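Local atomic coordinates of GRAM domain-containing protein 1A (Mus musculus, PDB entry 6GQF), a protein that carries cholesterol non-vesicularly from the plasma membrane to the endoplasmic reticulum, using a VASt (ASTER) domain that binds the sterol. Residues Tyr140-Ile152 and Arg163-Trp175. Sequence-based numbering, arbitrary orientation.
Sequences YQDYFYTAHRYCI and RVSSEIRYRKQPW. With HC3 (25-hydroxycholesterol), chain E.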
loop_
_atom_site.group_PDB
_atom_site.type_symbol
_atom_site.label_atom_id
_atom_site.label_comp_id
_atom_site.label_asym_id
_atom_site.label_seq_id
_atom_site.Cartn_x
_atom_site.Cartn_y
_atom_site.Cartn_z
ATOM N N TYR A 140 -13.328 12.076 9.851
ATOM C CA TYR A 140 -13.608 10.718 10.315
ATOM C C TYR A 140 -12.354 9.845 10.383
ATOM O O TYR A 140 -12.436 8.628 10.227
ATOM C CB TYR A 140 -14.652 10.050 9.413
ATOM C CG TYR A 140 -15.901 10.878 9.208
ATOM C CD1 TYR A 140 -16.775 11.121 10.259
ATOM C CD2 TYR A 140 -16.214 11.406 7.963
ATOM C CE1 TYR A 140 -17.917 11.872 10.080
ATOM C CE2 TYR A 140 -17.356 12.158 7.771
ATOM C CZ TYR A 140 -18.206 12.391 8.833
ATOM O OH TYR A 140 -19.353 13.143 8.653
ATOM N N GLN A 141 -11.202 10.460 10.628
ATOM C CA GLN A 141 -9.943 9.718 10.711
ATOM C C GLN A 141 -9.904 8.772 11.913
ATOM O O GLN A 141 -9.264 7.719 11.862
ATOM C CB GLN A 141 -8.757 10.679 10.780
ATOM C CG GLN A 141 -8.831 11.681 11.920
ATOM C CD GLN A 141 -7.617 12.589 11.973
ATOM O OE1 GLN A 141 -6.482 12.120 11.959
ATOM N NE2 GLN A 141 -7.852 13.894 12.021
ATOM N N ASP A 142 -10.579 9.148 12.993
ATOM C CA ASP A 142 -10.625 8.310 14.183
ATOM C C ASP A 142 -11.432 7.050 13.944
ATOM O O ASP A 142 -11.202 6.026 14.587
ATOM C CB ASP A 142 -11.232 9.075 15.360
ATOM C CG ASP A 142 -10.232 9.978 16.053
ATOM O OD1 ASP A 142 -9.015 9.854 15.789
ATOM O OD2 ASP A 142 -10.672 10.805 16.879
ATOM N N TYR A 143 -12.389 7.129 13.028
ATOM C CA TYR A 143 -13.316 6.026 12.812
ATOM C C TYR A 143 -12.652 4.780 12.225
ATOM O O TYR A 143 -13.016 3.660 12.585
ATOM C CB TYR A 143 -14.456 6.470 11.894
ATOM C CG TYR A 143 -15.544 7.236 12.602
ATOM C CD1 TYR A 143 -15.411 8.592 12.855
ATOM C CD2 TYR A 143 -16.707 6.602 13.017
ATOM C CE1 TYR A 143 -16.403 9.294 13.500
ATOM C CE2 TYR A 143 -17.705 7.297 13.664
ATOM C CZ TYR A 143 -17.548 8.646 13.903
ATOM O OH TYR A 143 -18.537 9.354 14.548
ATOM N N PHE A 144 -11.683 4.970 11.335
ATOM C CA PHE A 144 -11.166 3.866 10.537
ATOM C C PHE A 144 -9.700 4.021 10.166
ATOM O O PHE A 144 -9.126 5.100 10.274
ATOM C CB PHE A 144 -11.987 3.718 9.248
ATOM C CG PHE A 144 -11.653 4.750 8.192
ATOM C CD1 PHE A 144 -12.079 6.065 8.322
ATOM C CD2 PHE A 144 -10.911 4.404 7.073
ATOM C CE1 PHE A 144 -11.768 7.014 7.356
ATOM C CE2 PHE A 144 -10.600 5.348 6.108
ATOM C CZ PHE A 144 -11.031 6.654 6.252
ATOM N N TYR A 145 -9.114 2.911 9.735
ATOM C CA TYR A 145 -7.813 2.894 9.078
ATOM C C TYR A 145 -7.861 1.704 8.116
ATOM O O TYR A 145 -8.853 0.976 8.102
ATOM C CB TYR A 145 -6.663 2.795 10.093
ATOM C CG TYR A 145 -6.530 1.461 10.804
ATOM C CD1 TYR A 145 -7.351 1.131 11.873
ATOM C CD2 TYR A 145 -5.565 0.542 10.412
ATOM C CE1 TYR A 145 -7.224 -0.084 12.524
ATOM C CE2 TYR A 145 -5.433 -0.674 11.054
ATOM C CZ TYR A 145 -6.261 -0.982 12.108
ATOM O OH TYR A 145 -6.121 -2.195 12.742
ATOM N N THR A 146 -6.826 1.516 7.299
ATOM C CA THR A 146 -6.853 0.471 6.268
ATOM C C THR A 146 -5.634 -0.440 6.343
ATOM O O THR A 146 -4.559 -0.020 6.777
ATOM C CB THR A 146 -6.945 1.075 4.837
ATOM O OG1 THR A 146 -5.754 1.814 4.526
ATOM C CG2 THR A 146 -8.159 1.980 4.720
ATOM N N ALA A 147 -5.827 -1.690 5.919
ATOM C CA ALA A 147 -4.766 -2.693 5.878
ATOM C C ALA A 147 -4.599 -3.245 4.464
ATOM O O ALA A 147 -5.568 -3.357 3.711
ATOM C CB ALA A 147 -5.063 -3.820 6.851
ATOM N N HIS A 148 -3.359 -3.578 4.117
ATOM C CA HIS A 148 -3.012 -4.074 2.787
ATOM C C HIS A 148 -1.936 -5.155 2.878
ATOM O O HIS A 148 -1.011 -5.059 3.687
ATOM C CB HIS A 148 -2.533 -2.918 1.907
ATOM C CG HIS A 148 -3.431 -1.723 1.958
ATOM N ND1 HIS A 148 -4.336 -1.428 0.965
ATOM C CD2 HIS A 148 -3.576 -0.764 2.902
ATOM C CE1 HIS A 148 -5.000 -0.335 1.290
ATOM N NE2 HIS A 148 -4.563 0.085 2.465
ATOM N N ARG A 149 -2.066 -6.182 2.042
ATOM C CA ARG A 149 -1.122 -7.297 2.017
ATOM C C ARG A 149 -0.535 -7.469 0.619
ATOM O O ARG A 149 -1.269 -7.660 -0.344
ATOM C CB ARG A 149 -1.807 -8.594 2.461
ATOM C CG ARG A 149 -0.834 -9.716 2.804
ATOM C CD ARG A 149 -1.529 -11.053 3.057
ATOM N NE ARG A 149 -2.497 -11.004 4.150
ATOM C CZ ARG A 149 -2.186 -11.057 5.443
ATOM N NH1 ARG A 149 -0.922 -11.145 5.832
ATOM N NH2 ARG A 149 -3.145 -11.014 6.357
ATOM N N TYR A 150 0.789 -7.387 0.520
ATOM C CA TYR A 150 1.502 -7.667 -0.720
ATOM C C TYR A 150 2.051 -9.090 -0.677
ATOM O O TYR A 150 2.701 -9.467 0.296
ATOM C CB TYR A 150 2.665 -6.700 -0.929
ATOM C CG TYR A 150 2.324 -5.227 -0.994
ATOM C CD1 TYR A 150 1.987 -4.515 0.150
ATOM C CD2 TYR A 150 2.394 -4.537 -2.193
ATOM C CE1 TYR A 150 1.696 -3.170 0.094
ATOM C CE2 TYR A 150 2.110 -3.191 -2.259
ATOM C CZ TYR A 150 1.763 -2.511 -1.112
ATOM O OH TYR A 150 1.480 -1.168 -1.171
ATOM N N CYS A 151 1.796 -9.869 -1.725
ATOM C CA CYS A 151 2.396 -11.195 -1.876
ATOM C C CYS A 151 3.272 -11.239 -3.130
ATOM O O CYS A 151 2.783 -11.021 -4.237
ATOM C CB CYS A 151 1.316 -12.280 -1.960
ATOM S SG CYS A 151 0.190 -12.385 -0.546
ATOM N N ILE A 152 4.565 -11.503 -2.946
ATOM C CA ILE A 152 5.483 -11.733 -4.063
ATOM C C ILE A 152 5.925 -13.193 -4.081
ATOM O O ILE A 152 6.579 -13.664 -3.151
ATOM C CB ILE A 152 6.728 -10.817 -3.988
ATOM C CG1 ILE A 152 6.316 -9.363 -4.245
ATOM C CG2 ILE A 152 7.793 -11.262 -5.006
ATOM C CD1 ILE A 152 7.461 -8.352 -4.234
ATOM N N ARG A 163 0.464 -10.125 -5.871
ATOM C CA ARG A 163 -0.909 -10.008 -5.385
ATOM C C ARG A 163 -1.017 -8.901 -4.340
ATOM O O ARG A 163 -0.150 -8.761 -3.478
ATOM C CB ARG A 163 -1.396 -11.331 -4.789
ATOM C CG ARG A 163 -1.689 -12.402 -5.812
ATOM C CD ARG A 163 -1.991 -13.735 -5.148
ATOM N NE ARG A 163 -3.280 -13.753 -4.455
ATOM C CZ ARG A 163 -4.450 -14.013 -5.036
ATOM N NH1 ARG A 163 -4.520 -14.265 -6.338
ATOM N NH2 ARG A 163 -5.560 -14.012 -4.313
ATOM N N VAL A 164 -2.085 -8.113 -4.426
ATOM C CA VAL A 164 -2.377 -7.109 -3.413
ATOM C C VAL A 164 -3.858 -7.117 -3.068
ATOM O O VAL A 164 -4.710 -6.826 -3.909
ATOM C CB VAL A 164 -1.976 -5.695 -3.867
ATOM C CG1 VAL A 164 -2.216 -4.688 -2.740
ATOM C CG2 VAL A 164 -0.518 -5.668 -4.309
ATOM N N SER A 165 -4.151 -7.463 -1.822
ATOM C CA SER A 165 -5.498 -7.385 -1.290
ATOM C C SER A 165 -5.517 -6.340 -0.190
ATOM O O SER A 165 -4.485 -6.046 0.412
ATOM C CB SER A 165 -5.953 -8.741 -0.756
ATOM O OG SER A 165 -5.044 -9.211 0.223
ATOM N N SER A 166 -6.692 -5.777 0.064
ATOM C CA SER A 166 -6.840 -4.727 1.062
ATOM C C SER A 166 -8.110 -4.938 1.864
ATOM O O SER A 166 -8.926 -5.795 1.533
ATOM C CB SER A 166 -6.856 -3.357 0.390
ATOM O OG SER A 166 -5.708 -3.228 -0.440
ATOM N N GLU A 167 -8.261 -4.168 2.934
ATOM C CA GLU A 167 -9.497 -4.170 3.699
ATOM C C GLU A 167 -9.583 -2.911 4.555
ATOM O O GLU A 167 -8.568 -2.311 4.904
ATOM C CB GLU A 167 -9.605 -5.434 4.565
ATOM C CG GLU A 167 -8.706 -5.464 5.788
ATOM C CD GLU A 167 -8.837 -6.766 6.573
ATOM O OE1 GLU A 167 -9.586 -7.660 6.123
ATOM O OE2 GLU A 167 -8.192 -6.895 7.640
ATOM N N ILE A 168 -10.812 -2.512 4.866
ATOM C CA ILE A 168 -11.074 -1.367 5.727
ATOM C C ILE A 168 -11.370 -1.851 7.138
ATOM O O ILE A 168 -12.147 -2.787 7.328
ATOM C CB ILE A 168 -12.257 -0.523 5.199
ATOM C CG1 ILE A 168 -11.910 0.079 3.835
ATOM C CG2 ILE A 168 -12.609 0.592 6.171
ATOM C CD1 ILE A 168 -13.106 0.514 3.047
ATOM N N ARG A 169 -10.747 -1.204 8.117
ATOM C CA ARG A 169 -10.880 -1.579 9.523
ATOM C C ARG A 169 -11.412 -0.415 10.357
ATOM O O ARG A 169 -10.792 0.645 10.431
ATOM C CB ARG A 169 -9.535 -2.046 10.077
ATOM C CG ARG A 169 -9.053 -3.357 9.494
ATOM C CD ARG A 169 -7.759 -3.811 10.141
ATOM N NE ARG A 169 -7.303 -5.076 9.575
ATOM C CZ ARG A 169 -6.074 -5.562 9.709
ATOM N NH1 ARG A 169 -5.153 -4.890 10.393
ATOM N NH2 ARG A 169 -5.765 -6.723 9.151
ATOM N N TYR A 170 -12.562 -0.634 10.989
ATOM C CA TYR A 170 -13.235 0.388 11.778
ATOM C C TYR A 170 -12.973 0.252 13.280
ATOM O O TYR A 170 -13.298 -0.768 13.883
ATOM C CB TYR A 170 -14.741 0.325 11.512
ATOM C CG TYR A 170 -15.108 0.669 10.089
ATOM C CD1 TYR A 170 -15.324 1.988 9.708
ATOM C CD2 TYR A 170 -15.220 -0.319 9.122
ATOM C CE1 TYR A 170 -15.654 2.311 8.405
ATOM C CE2 TYR A 170 -15.551 -0.007 7.815
ATOM C CZ TYR A 170 -15.765 1.311 7.463
ATOM O OH TYR A 170 -16.093 1.628 6.165
ATOM N N ARG A 171 -12.395 1.287 13.882
ATOM C CA ARG A 171 -12.227 1.325 15.331
ATOM C C ARG A 171 -13.581 1.478 16.012
ATOM O O ARG A 171 -13.796 0.981 17.115
ATOM C CB ARG A 171 -11.306 2.469 15.741
ATOM C CG ARG A 171 -9.969 2.474 15.036
ATOM C CD ARG A 171 -9.059 3.498 15.662
ATOM N NE ARG A 171 -7.753 3.545 15.018
ATOM C CZ ARG A 171 -7.442 4.333 13.995
ATOM N NH1 ARG A 171 -8.342 5.155 13.472
ATOM N NH2 ARG A 171 -6.217 4.294 13.493
ATOM N N LYS A 172 -14.484 2.191 15.348
ATOM C CA LYS A 172 -15.863 2.339 15.810
ATOM C C LYS A 172 -16.790 2.422 14.603
ATOM O O LYS A 172 -16.367 2.811 13.514
ATOM C CB LYS A 172 -16.013 3.576 16.699
ATOM C CG LYS A 172 -15.442 4.851 16.104
ATOM C CD LYS A 172 -15.692 6.050 17.010
ATOM C CE LYS A 172 -15.118 7.328 16.416
ATOM N NZ LYS A 172 -15.465 8.511 17.240
ATOM N N GLN A 173 -18.051 2.049 14.798
ATOM C CA GLN A 173 -18.997 1.959 13.690
ATOM C C GLN A 173 -19.762 3.264 13.480
ATOM O O GLN A 173 -20.550 3.665 14.339
ATOM C CB GLN A 173 -19.985 0.817 13.929
ATOM C CG GLN A 173 -19.375 -0.559 13.759
ATOM C CD GLN A 173 -19.019 -0.877 12.319
ATOM O OE1 GLN A 173 -19.668 -0.404 11.382
ATOM N NE2 GLN A 173 -17.980 -1.686 12.134
ATOM N N PRO A 174 -19.534 3.935 12.338
ATOM C CA PRO A 174 -20.323 5.131 12.036
ATOM C C PRO A 174 -21.685 4.748 11.483
ATOM O O PRO A 174 -21.811 3.662 10.921
ATOM C CB PRO A 174 -19.483 5.851 10.982
ATOM C CG PRO A 174 -18.745 4.770 10.288
ATOM C CD PRO A 174 -18.543 3.652 11.283
ATOM N N TRP A 175 -22.684 5.611 11.628
ATOM C CA TRP A 175 -24.012 5.278 11.134
ATOM C C TRP A 175 -23.992 5.190 9.603
ATOM O O TRP A 175 -22.967 5.442 8.971
ATOM C CB TRP A 175 -25.064 6.279 11.648
ATOM C CG TRP A 175 -24.866 7.736 11.317
ATOM C CD1 TRP A 175 -23.817 8.536 11.679
ATOM C CD2 TRP A 175 -25.778 8.577 10.597
ATOM N NE1 TRP A 175 -24.014 9.816 11.213
ATOM C CE2 TRP A 175 -25.210 9.866 10.546
ATOM C CE3 TRP A 175 -27.017 8.363 9.982
ATOM C CZ2 TRP A 175 -25.833 10.933 9.904
ATOM C CZ3 TRP A 175 -27.634 9.426 9.343
ATOM C CH2 TRP A 175 -27.042 10.692 9.310
HETATM C C18 HC3 E . -7.679 6.890 -0.006
HETATM C C13 HC3 E . -7.054 7.281 1.338
HETATM C C12 HC3 E . -5.934 8.095 0.991
HETATM C C11 HC3 E . -4.741 7.273 0.232
HETATM C C9 HC3 E . -4.303 6.026 0.994
HETATM C C10 HC3 E . -3.114 5.210 0.244
HETATM C C19 HC3 E . -3.448 5.145 -1.229
HETATM C C1 HC3 E . -1.804 5.985 0.375
HETATM C C2 HC3 E . -0.638 5.249 -0.240
HETATM C C3 HC3 E . -0.469 3.869 0.309
HETATM O O1 HC3 E . 0.567 3.186 -0.397
HETATM C C4 HC3 E . -1.754 3.052 0.198
HETATM C C5 HC3 E . -2.941 3.834 0.755
HETATM C C6 HC3 E . -4.255 3.023 1.337
HETATM C C7 HC3 E . -5.225 3.820 2.123
HETATM C C8 HC3 E . -5.532 5.172 1.287
HETATM C C14 HC3 E . -6.570 5.979 2.025
HETATM C C15 HC3 E . -7.909 5.248 2.552
HETATM C C16 HC3 E . -8.994 6.560 2.792
HETATM C C17 HC3 E . -8.270 7.835 2.317
HETATM C C20 HC3 E . -9.096 8.839 1.667
HETATM C C21 HC3 E . -8.485 10.232 2.005
HETATM C C22 HC3 E . -10.631 8.830 1.986
HETATM C C23 HC3 E . -11.154 10.000 2.782
HETATM C C24 HC3 E . -12.554 9.606 3.190
HETATM C C25 HC3 E . -13.348 10.828 3.580
HETATM C C26 HC3 E . -14.679 10.351 4.108
HETATM C C27 HC3 E . -12.610 11.590 4.664
HETATM O O2 HC3 E . -13.546 11.639 2.446
#
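K172 CE sits over the centre of one face of the Y143 ring, 3.5 Å from the centroid, and its NZ adds a cation-pi contact; P174 CB meets the same ring at CD2. The Y145 ring takes R169 CB over one face, while its CD1 lies over a face of the R171 guanidinium, whose edge points NH1 at D142 O (3.2 Å), above that carbonyl's plane. A147 CB covers the centre of the R169 guanidinium, and at that group's edge NE and NH2 both grip E167 OE2, NE at 2.8 Å. The R169 chain runs extended from CG to NE (chi3 180°), which carries it past Y145 to A147. Cutting R169 back to an alanine is likely to uncover A147 CB, remove the CD contact at Y145 OH and leave E167 OE2 without this charged mate. On the opposite face of the sheet, H148 ND1 and S166 OG share a 2.7 Å hydrogen bond, T146 OG1 and H148 NE2 share another, and F144 turns its ring edge to 25-hydroxycholesterol C16. This antiparallel hairpin thus forms part of the sterol pocket wall. Strand 127-136 flanks 144-152, strand 40-47 flanks 163-170, and helix 176-202 packs against F144 and I168.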